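Local atomic coordinates of polycyclic ketone monooxygenase (Myceliophthora thermophila, PDB entry 5MQ6), a protein that catalyses Baeyer-Villiger oxidation of ketones, particularly bulky polycyclic ones, to esters or lactones, using FAD and NADPH. Residues E294-Q299 against K465-D470; T239-V244 against A455-L460; V284-A289 against L434-L439. All coordinates share one frame; numbering follows the deposited sequence.

Contact 1 (E294-Q299 against K465-D470); sequences ELYVFQ and KEYPLD
Y296 and F298 meet Y467 and L469 in a sheet-on-sheet contact, where one face of the parallel sheet of the NADPH-binding domain is covered by edge strand 465-468 of a small antiparallel sheet and the residue that follows it, L469. The CA atoms of Y296 and Y467, the nearest pair in register, are still 8.3 Å apart, and no hydrogen bond joins the two segments, so side chains alone make the contact. One element is an offset edge-to-face (T-shaped) pair. F298 directs its edge toward the face of Y467, with the planes at 90° and the ring centroids 5.8 Å apart. CG of Y467, anti to the carbonyl carbon (chi1 -63°), carries the tyrosine ring toward F298; F298 CE2 stands 3.9 Å from Y467 CG, near the root of that ring, in keeping with the offset. Y467 CB lies in the plane of the F298 ring, at the edge, 3.8 Å from F298 CZ. Y296 is touched on both flanks of its ring axis: CD2 lies 3.9 Å from Y467 CD2, and CD1 lies 4.0 Å from L469 CD1. The methyl fork of L469 is thereby shared, since its CD2 meets F298 CZ tip to tip at 4.1 Å. The alternation of the strand places Y296 and F298 on the same face, and L295 and V297 on the other. F298 is a residue of the NADPH pocket, its side chain about 5 Å from the cofactor at the nearest atoms and in touch with V452, so this apolar cluster borders the pocket. On the reverse face, L295 and V297 pack on helix 279-289. Strand 294-299 itself runs between strands 271-275 and 442-446, and V445 of the latter touches Y296, F298 and Y467.

Contact 2 (T239-V244 against A455-L460); sequences TFTGPV and ANPSGL
T239 meets the chain where N456 leads into P457, and does so with its hydroxyl oxygen: OG1 lies 3.3 Å from P457 CD, while its hydrogen bond goes to G236 O. The CA of F240 is the one nearest the other segment's CA atoms, at P457, and it points a C-H at N456 O over 3.4 Å (angle at H 144°). The side chain then leaves with CG anti to the backbone N (chi1 176°), and the ring lies edge-on to the turn, with CE1 3.5 Å from S458 O and G459 N also near the ring plane. The structure it meets is a β-hairpin between strands 454-456 and 459-462, part of the three-stranded antiparallel meander of the NADPH-binding domain. P457 and S458 form its tight turn, closed by a bond of 2.8 Å from N456 N to G459 O and, more weakly, by G459 N on N456 O. An alanine in place of F240 would probably open a gap between this turn and L469 and L472, which the ring also touches, and take away the ring edge that packs against S458 O. T241 supplies the polar grip: its N donates to P457 O at 2.9 Å, nearly straight at 164°, and its OG1 donates to the same oxygen at 3.2 Å. These two donors approach from opposite faces of the carbonyl plane, whereas T241 CG2 lies against P457 CB at 3.6 Å. Next comes G242, whose N sits 3.2 Å above the F240 ring plane, offset toward the rim.

Contact 3 (V284-A289 against L434-L439); sequences VVPKLA and LQTFNL
Helix 279-289, the helix of a Rossmann-type β-α-β unit, places V285, P286 and A289 against T436 of a short, weakly bonded helix. V285 and A289 are one turn apart and bracket the same methyl: T436 CG2 lies 3.8 Å from V285 CG1 and 3.5 Å from A289 CB. The second distance is shorter than usual for two carbons, so the packing here is tight. CG2 reaches the helix because it stands anti to the backbone N of T436, with OG1 beside that N (chi1 -57°). The hydroxyl is bound to E432 O, one turn earlier in the chain, and its oxygen also rests on the pyrrolidine of P286, 3.5 Å from CG. The two side chains cross there at about a right angle. A proline ring has no N-H to give the preceding turn, and the helix kinks at this point: K287 N turns to V284 O at 2.8 Å, and L288 N shares that acceptor. At its other end the helix begins near T277 and T280, which bind NADPH, and it leads on to strand 294-299. The chain of the second segment reverses through a type I turn from T436 to L439, closed by L439 N on T436 O at 3.0 Å. This brings L439 CD1 to within 4.0 Å of A289 CB, at an exposed margin of the contact. The short helix thus packs on the side of helix 279-289 next to strand 442-446, where V442 touches both A289 and T436.

Strand 294-299 has contact 1 on one face and the helix of contact 3 on the other. Contacts 1 and 2 share the antiparallel meander, where Y467 N and L469 N probably bond to L460 O and S458 O. Contact 3 is largely buried and contact 1 partly so, and neither has a hydrogen bond across it: aromatic rings and a leucine carry the one, small side chains against a helix the other. Contact 2, at the surface with exposed T241, P457 and S458, relies instead on backbone and hydroxyl bonds. Contacts 2 and 3 do not touch, their nearest atoms being about 10 Å apart.

Contact 1 (E294-Q299 against K465-D470)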
loop_
_atom_site.group_PDB
_atom_site.type_symbol
_atom_site.label_atom_id
_atom_site.label_comp_id
_atom_site.label_asym_id
_atom_site.label_seq_id
_atom_site.Cartn_x
_atom_site.Cartn_y
_atom_site.Cartn_z
ATOM N N GLU A 294 -15.486 23.869 -14.706
ATOM C CA GLU A 294 -15.167 24.207 -13.336
ATOM C C GLU A 294 -14.634 22.956 -12.676
ATOM O O GLU A 294 -15.101 21.867 -13.002
ATOM C CB GLU A 294 -16.415 24.608 -12.570
ATOM C CG GLU A 294 -17.312 25.641 -13.238
ATOM C CD GLU A 294 -16.722 27.020 -13.195
ATOM O OE1 GLU A 294 -16.648 27.563 -12.074
ATOM O OE2 GLU A 294 -16.330 27.542 -14.272
ATOM N N LEU A 295 -13.686 23.098 -11.753
ATOM C CA LEU A 295 -13.259 21.975 -10.874
ATOM C C LEU A 295 -13.368 22.414 -9.438
ATOM O O LEU A 295 -12.715 23.371 -9.052
ATOM C CB LEU A 295 -11.818 21.530 -11.194
ATOM C CG LEU A 295 -11.118 20.452 -10.307
ATOM C CD1 LEU A 295 -11.944 19.178 -10.317
ATOM C CD2 LEU A 295 -9.703 20.154 -10.822
ATOM N N TYR A 296 -14.182 21.711 -8.659
ATOM C CA TYR A 296 -14.276 21.918 -7.266
ATOM C C TYR A 296 -13.519 20.794 -6.549
ATOM O O TYR A 296 -13.801 19.620 -6.789
ATOM C CB TYR A 296 -15.732 21.904 -6.824
ATOM C CG TYR A 296 -16.464 23.097 -7.413
ATOM C CD1 TYR A 296 -16.783 23.126 -8.779
ATOM C CD2 TYR A 296 -16.767 24.213 -6.635
ATOM C CE1 TYR A 296 -17.412 24.210 -9.340
ATOM C CE2 TYR A 296 -17.410 25.310 -7.190
ATOM C CZ TYR A 296 -17.727 25.285 -8.538
ATOM O OH TYR A 296 -18.346 26.318 -9.162
ATOM N N VAL A 297 -12.593 21.161 -5.658
ATOM C CA VAL A 297 -11.830 20.213 -4.914
ATOM C C VAL A 297 -12.266 20.230 -3.468
ATOM O O VAL A 297 -12.131 21.233 -2.783
ATOM C CB VAL A 297 -10.353 20.539 -4.981
ATOM C CG1 VAL A 297 -9.621 19.611 -4.032
ATOM C CG2 VAL A 297 -9.813 20.449 -6.417
ATOM N N PHE A 298 -12.782 19.096 -2.995
ATOM C CA PHE A 298 -13.328 19.007 -1.634
ATOM C C PHE A 298 -12.342 18.387 -0.655
ATOM O O PHE A 298 -12.026 17.209 -0.721
ATOM C CB PHE A 298 -14.697 18.313 -1.621
ATOM C CG PHE A 298 -15.737 18.981 -2.533
ATOM C CD1 PHE A 298 -15.724 18.775 -3.909
ATOM C CD2 PHE A 298 -16.709 19.823 -2.008
ATOM C CE1 PHE A 298 -16.669 19.361 -4.764
ATOM C CE2 PHE A 298 -17.645 20.446 -2.860
ATOM C CZ PHE A 298 -17.610 20.227 -4.236
ATOM N N GLN A 299 -11.908 19.209 0.293
ATOM C CA GLN A 299 -10.797 18.923 1.172
ATOM C C GLN A 299 -11.196 18.846 2.665
ATOM O O GLN A 299 -11.861 19.723 3.259
ATOM C CB GLN A 299 -9.755 20.025 1.033
ATOM C CG GLN A 299 -8.491 19.762 1.894
ATOM C CD GLN A 299 -7.471 20.881 1.742
ATOM O OE1 GLN A 299 -6.644 20.889 0.811
ATOM N NE2 GLN A 299 -7.574 21.874 2.618
ATOM N N LYS A 465 -23.689 25.570 2.648
ATOM C CA LYS A 465 -23.600 26.062 1.296
ATOM C C LYS A 465 -23.700 24.817 0.433
ATOM O O LYS A 465 -23.327 23.718 0.880
ATOM C CB LYS A 465 -22.295 26.795 1.058
ATOM C CG LYS A 465 -22.444 27.975 0.126
ATOM C CD LYS A 465 -21.463 28.043 -1.037
ATOM C CE LYS A 465 -22.090 28.850 -2.178
ATOM N NZ LYS A 465 -21.110 29.514 -3.068
ATOM N N GLU A 466 -24.221 24.967 -0.782
ATOM C CA GLU A 466 -24.391 23.841 -1.678
ATOM C C GLU A 466 -23.489 24.076 -2.845
ATOM O O GLU A 466 -23.311 25.229 -3.250
ATOM C CB GLU A 466 -25.843 23.751 -2.155
ATOM C CG GLU A 466 -26.012 23.674 -3.666
ATOM C CD GLU A 466 -26.897 22.533 -4.110
ATOM O OE1 GLU A 466 -26.379 21.553 -4.745
ATOM O OE2 GLU A 466 -28.113 22.630 -3.815
ATOM N N TYR A 467 -22.963 22.987 -3.406
ATOM C CA TYR A 467 -22.063 23.007 -4.542
ATOM C C TYR A 467 -22.658 22.025 -5.549
ATOM O O TYR A 467 -22.585 20.794 -5.340
ATOM C CB TYR A 467 -20.646 22.575 -4.105
ATOM C CG TYR A 467 -20.033 23.534 -3.103
ATOM C CD1 TYR A 467 -20.374 23.464 -1.742
ATOM C CD2 TYR A 467 -19.139 24.587 -3.506
ATOM C CE1 TYR A 467 -19.879 24.406 -0.818
ATOM C CE2 TYR A 467 -18.619 25.518 -2.561
ATOM C CZ TYR A 467 -19.004 25.411 -1.221
ATOM O OH TYR A 467 -18.543 26.284 -0.238
ATOM N N PRO A 468 -23.300 22.543 -6.615
ATOM C CA PRO A 468 -23.840 21.670 -7.653
ATOM C C PRO A 468 -22.746 21.060 -8.485
ATOM O O PRO A 468 -21.819 21.768 -8.795
ATOM C CB PRO A 468 -24.622 22.653 -8.544
ATOM C CG PRO A 468 -24.930 23.785 -7.658
ATOM C CD PRO A 468 -23.683 23.946 -6.873
ATOM N N LEU A 469 -22.858 19.796 -8.877
ATOM C CA LEU A 469 -21.885 19.199 -9.796
ATOM C C LEU A 469 -22.551 18.400 -10.864
ATOM O O LEU A 469 -23.608 17.819 -10.637
ATOM C CB LEU A 469 -20.919 18.226 -9.089
ATOM C CG LEU A 469 -19.897 18.698 -8.056
ATOM C CD1 LEU A 469 -19.223 20.025 -8.422
ATOM C CD2 LEU A 469 -20.530 18.809 -6.697
ATOM N N ASP A 470 -21.866 18.330 -12.002
ATOM C CA ASP A 470 -22.181 17.409 -13.102
ATOM C C ASP A 470 -21.585 16.005 -12.900
ATOM O O ASP A 470 -22.302 15.029 -12.998
ATOM C CB ASP A 470 -21.631 17.964 -14.400
ATOM C CG ASP A 470 -22.225 19.298 -14.726
ATOM O OD1 ASP A 470 -23.396 19.530 -14.312
ATOM O OD2 ASP A 470 -21.514 20.104 -15.364
#

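Contact 2 (T239-V244 against A455-L460)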
loop_
_atom_site.group_PDB
_atom_site.type_symbol
_atom_site.label_atom_id
_atom_site.label_comp_id
_atom_site.label_asym_id
_atom_site.label_seq_id
_atom_site.Cartn_x
_atom_site.Cartn_y
_atom_site.Cartn_z
ATOM N N THR A 239 -27.800 9.313 -3.710
ATOM C CA THR A 239 -28.819 10.107 -4.451
ATOM C C THR A 239 -28.266 11.072 -5.505
ATOM O O THR A 239 -29.018 11.502 -6.403
ATOM C CB THR A 239 -29.670 11.000 -3.508
ATOM O OG1 THR A 239 -28.943 12.189 -3.172
ATOM C CG2 THR A 239 -30.039 10.300 -2.230
ATOM N N PHE A 240 -26.997 11.468 -5.388
ATOM C CA PHE A 240 -26.391 12.311 -6.432
ATOM C C PHE A 240 -26.696 11.714 -7.803
ATOM O O PHE A 240 -26.452 10.543 -8.038
ATOM C CB PHE A 240 -24.866 12.449 -6.253
ATOM C CG PHE A 240 -24.219 13.225 -7.349
ATOM C CD1 PHE A 240 -24.366 14.622 -7.404
ATOM C CD2 PHE A 240 -23.488 12.592 -8.369
ATOM C CE1 PHE A 240 -23.794 15.359 -8.451
ATOM C CE2 PHE A 240 -22.896 13.333 -9.414
ATOM C CZ PHE A 240 -23.057 14.724 -9.456
ATOM N N THR A 241 -27.219 12.495 -8.725
ATOM C CA THR A 241 -27.707 11.900 -9.968
ATOM C C THR A 241 -26.730 11.936 -11.133
ATOM O O THR A 241 -26.958 11.307 -12.133
ATOM C CB THR A 241 -29.033 12.548 -10.389
ATOM O OG1 THR A 241 -28.774 13.830 -10.966
ATOM C CG2 THR A 241 -29.913 12.717 -9.211
ATOM N N GLY A 242 -25.654 12.687 -11.042
ATOM C CA GLY A 242 -24.645 12.689 -12.127
ATOM C C GLY A 242 -23.702 11.469 -12.053
ATOM O O GLY A 242 -23.712 10.734 -11.061
ATOM N N PRO A 243 -22.910 11.225 -13.107
ATOM C CA PRO A 243 -21.924 10.153 -13.089
ATOM C C PRO A 243 -20.883 10.297 -11.909
ATOM O O PRO A 243 -20.383 11.380 -11.600
ATOM C CB PRO A 243 -21.277 10.216 -14.493
ATOM C CG PRO A 243 -21.948 11.264 -15.284
ATOM C CD PRO A 243 -23.016 11.897 -14.408
ATOM N N VAL A 244 -20.623 9.201 -11.213
ATOM C CA VAL A 244 -19.746 9.125 -10.065
ATOM C C VAL A 244 -18.828 7.930 -10.354
ATOM O O VAL A 244 -19.281 6.891 -10.933
ATOM C CB VAL A 244 -20.445 8.775 -8.757
ATOM C CG1 VAL A 244 -19.531 9.025 -7.571
ATOM C CG2 VAL A 244 -21.662 9.578 -8.571
ATOM N N ALA A 455 -24.811 14.933 0.651
ATOM C CA ALA A 455 -25.015 15.097 -0.779
ATOM C C ALA A 455 -26.473 15.129 -1.085
ATOM O O ALA A 455 -27.292 14.728 -0.254
ATOM C CB ALA A 455 -24.396 13.952 -1.555
ATOM N N ASN A 456 -26.766 15.567 -2.288
ATOM C CA ASN A 456 -28.101 15.508 -2.812
ATOM C C ASN A 456 -28.047 15.360 -4.329
ATOM O O ASN A 456 -26.971 15.345 -4.938
ATOM C CB ASN A 456 -28.969 16.662 -2.317
ATOM C CG ASN A 456 -28.425 18.030 -2.641
ATOM O OD1 ASN A 456 -28.103 18.369 -3.782
ATOM N ND2 ASN A 456 -28.395 18.858 -1.632
ATOM N N PRO A 457 -29.199 15.256 -4.963
ATOM C CA PRO A 457 -29.230 14.984 -6.382
ATOM C C PRO A 457 -28.402 15.825 -7.281
ATOM O O PRO A 457 -27.934 15.297 -8.255
ATOM C CB PRO A 457 -30.705 15.130 -6.709
ATOM C CG PRO A 457 -31.323 14.509 -5.523
ATOM C CD PRO A 457 -30.486 14.914 -4.349
ATOM N N SER A 458 -28.248 17.103 -6.994
ATOM C CA SER A 458 -27.464 17.960 -7.868
ATOM C C SER A 458 -26.032 18.164 -7.376
ATOM O O SER A 458 -25.182 18.577 -8.146
ATOM C CB SER A 458 -28.174 19.311 -8.095
ATOM O OG SER A 458 -28.081 20.202 -6.980
ATOM N N GLY A 459 -25.765 17.890 -6.108
ATOM C CA GLY A 459 -24.391 18.004 -5.640
ATOM C C GLY A 459 -24.090 17.726 -4.191
ATOM O O GLY A 459 -24.678 16.850 -3.612
ATOM N N LEU A 460 -23.159 18.497 -3.617
ATOM C CA LEU A 460 -22.739 18.352 -2.210
ATOM C C LEU A 460 -23.086 19.589 -1.385
ATOM O O LEU A 460 -23.197 20.688 -1.909
ATOM C CB LEU A 460 -21.210 18.123 -2.123
ATOM C CG LEU A 460 -20.496 16.852 -2.600
ATOM C CD1 LEU A 460 -21.271 15.616 -2.187
ATOM C CD2 LEU A 460 -20.265 16.835 -4.089
#

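Contact 3 (V284-A289 against L434-L439)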
loop_
_atom_site.group_PDB
_atom_site.type_symbol
_atom_site.label_atom_id
_atom_site.label_comp_id
_atom_site.label_asym_id
_atom_site.label_seq_id
_atom_site.Cartn_x
_atom_site.Cartn_y
_atom_site.Cartn_z
ATOM N N VAL A 284 -4.256 13.786 -10.048
ATOM C CA VAL A 284 -5.415 13.877 -10.948
ATOM C C VAL A 284 -5.849 15.336 -11.142
ATOM O O VAL A 284 -6.267 15.702 -12.231
ATOM C CB VAL A 284 -6.667 13.148 -10.427
ATOM C CG1 VAL A 284 -7.632 12.996 -11.555
ATOM C CG2 VAL A 284 -6.352 11.731 -10.081
ATOM N N VAL A 285 -5.799 16.109 -10.068
ATOM C CA VAL A 285 -6.355 17.477 -10.076
ATOM C C VAL A 285 -5.861 18.332 -11.245
ATOM O O VAL A 285 -6.635 18.948 -11.891
ATOM C CB VAL A 285 -6.155 18.161 -8.759
ATOM C CG1 VAL A 285 -6.241 19.688 -8.899
ATOM C CG2 VAL A 285 -7.220 17.736 -7.793
ATOM N N PRO A 286 -4.573 18.310 -11.561
ATOM C CA PRO A 286 -4.168 19.081 -12.709
ATOM C C PRO A 286 -4.758 18.666 -14.081
ATOM O O PRO A 286 -4.889 19.509 -15.030
ATOM C CB PRO A 286 -2.651 18.896 -12.721
ATOM C CG PRO A 286 -2.298 18.723 -11.247
ATOM C CD PRO A 286 -3.431 17.924 -10.701
ATOM N N LYS A 287 -5.056 17.370 -14.191
ATOM C CA LYS A 287 -5.467 16.779 -15.421
ATOM C C LYS A 287 -6.904 17.122 -15.556
ATOM O O LYS A 287 -7.321 17.346 -16.646
ATOM C CB LYS A 287 -5.339 15.251 -15.405
ATOM C CG LYS A 287 -3.949 14.798 -15.173
ATOM C CD LYS A 287 -2.982 15.223 -16.244
ATOM C CE LYS A 287 -1.622 14.748 -15.836
ATOM N NZ LYS A 287 -0.595 15.228 -16.766
ATOM N N LEU A 288 -7.640 17.129 -14.448
ATOM C CA LEU A 288 -9.025 17.557 -14.444
ATOM C C LEU A 288 -9.185 19.038 -14.781
ATOM O O LEU A 288 -10.116 19.374 -15.540
ATOM C CB LEU A 288 -9.719 17.240 -13.162
ATOM C CG LEU A 288 -9.932 15.720 -12.847
ATOM C CD1 LEU A 288 -10.551 15.562 -11.500
ATOM C CD2 LEU A 288 -10.819 14.985 -13.872
ATOM N N ALA A 289 -8.313 19.888 -14.202
ATOM C CA ALA A 289 -8.334 21.349 -14.410
ATOM C C ALA A 289 -8.146 21.707 -15.846
ATOM O O ALA A 289 -8.712 22.650 -16.307
ATOM C CB ALA A 289 -7.256 22.033 -13.581
ATOM N N LEU A 434 -0.106 22.503 -6.818
ATOM C CA LEU A 434 -0.319 23.768 -6.080
ATOM C C LEU A 434 -0.649 24.908 -7.074
ATOM O O LEU A 434 -1.659 25.651 -6.886
ATOM C CB LEU A 434 0.895 24.066 -5.193
ATOM C CG LEU A 434 1.075 23.102 -4.021
ATOM C CD1 LEU A 434 2.416 23.339 -3.334
ATOM C CD2 LEU A 434 -0.064 23.185 -3.040
ATOM N N GLN A 435 0.125 24.942 -8.162
ATOM C CA GLN A 435 0.005 25.932 -9.249
ATOM C C GLN A 435 -1.398 25.880 -9.838
ATOM O O GLN A 435 -1.855 26.873 -10.350
ATOM C CB GLN A 435 0.958 25.624 -10.443
ATOM C CG GLN A 435 2.494 25.744 -10.275
ATOM C CD GLN A 435 3.131 24.667 -9.346
ATOM O OE1 GLN A 435 2.460 23.731 -8.851
ATOM N NE2 GLN A 435 4.430 24.801 -9.125
ATOM N N THR A 436 -2.027 24.686 -9.843
ATOM C CA THR A 436 -3.390 24.464 -10.377
ATOM C C THR A 436 -4.427 25.304 -9.702
ATOM O O THR A 436 -5.357 25.836 -10.378
ATOM C CB THR A 436 -3.815 22.973 -10.283
ATOM O OG1 THR A 436 -2.855 22.205 -10.984
ATOM C CG2 THR A 436 -5.154 22.710 -10.914
ATOM N N PHE A 437 -4.258 25.516 -8.393
ATOM C CA PHE A 437 -5.168 26.408 -7.693
ATOM C C PHE A 437 -4.954 27.897 -8.066
ATOM O O PHE A 437 -5.679 28.751 -7.581
ATOM C CB PHE A 437 -5.094 26.239 -6.208
ATOM C CG PHE A 437 -5.480 24.887 -5.745
ATOM C CD1 PHE A 437 -4.573 23.866 -5.776
ATOM C CD2 PHE A 437 -6.760 24.632 -5.311
ATOM C CE1 PHE A 437 -4.915 22.580 -5.400
ATOM C CE2 PHE A 437 -7.133 23.364 -4.912
ATOM C CZ PHE A 437 -6.206 22.328 -4.990
ATOM N N ASN A 438 -3.979 28.226 -8.925
ATOM C CA ASN A 438 -3.918 29.595 -9.447
ATOM C C ASN A 438 -4.785 29.780 -10.643
ATOM O O ASN A 438 -4.831 30.880 -11.128
ATOM C CB ASN A 438 -2.505 29.992 -9.738
ATOM C CG ASN A 438 -1.703 30.062 -8.490
ATOM O OD1 ASN A 438 -2.245 30.333 -7.438
ATOM N ND2 ASN A 438 -0.399 29.798 -8.590
ATOM N N LEU A 439 -5.470 28.729 -11.112
ATOM C CA LEU A 439 -6.303 28.820 -12.278
ATOM C C LEU A 439 -7.715 29.251 -11.883
ATOM O O LEU A 439 -8.238 28.893 -10.810
ATOM C CB LEU A 439 -6.381 27.453 -12.997
ATOM C CG LEU A 439 -5.088 26.929 -13.573
ATOM C CD1 LEU A 439 -5.204 25.432 -13.951
ATOM C CD2 LEU A 439 -4.701 27.738 -14.791
#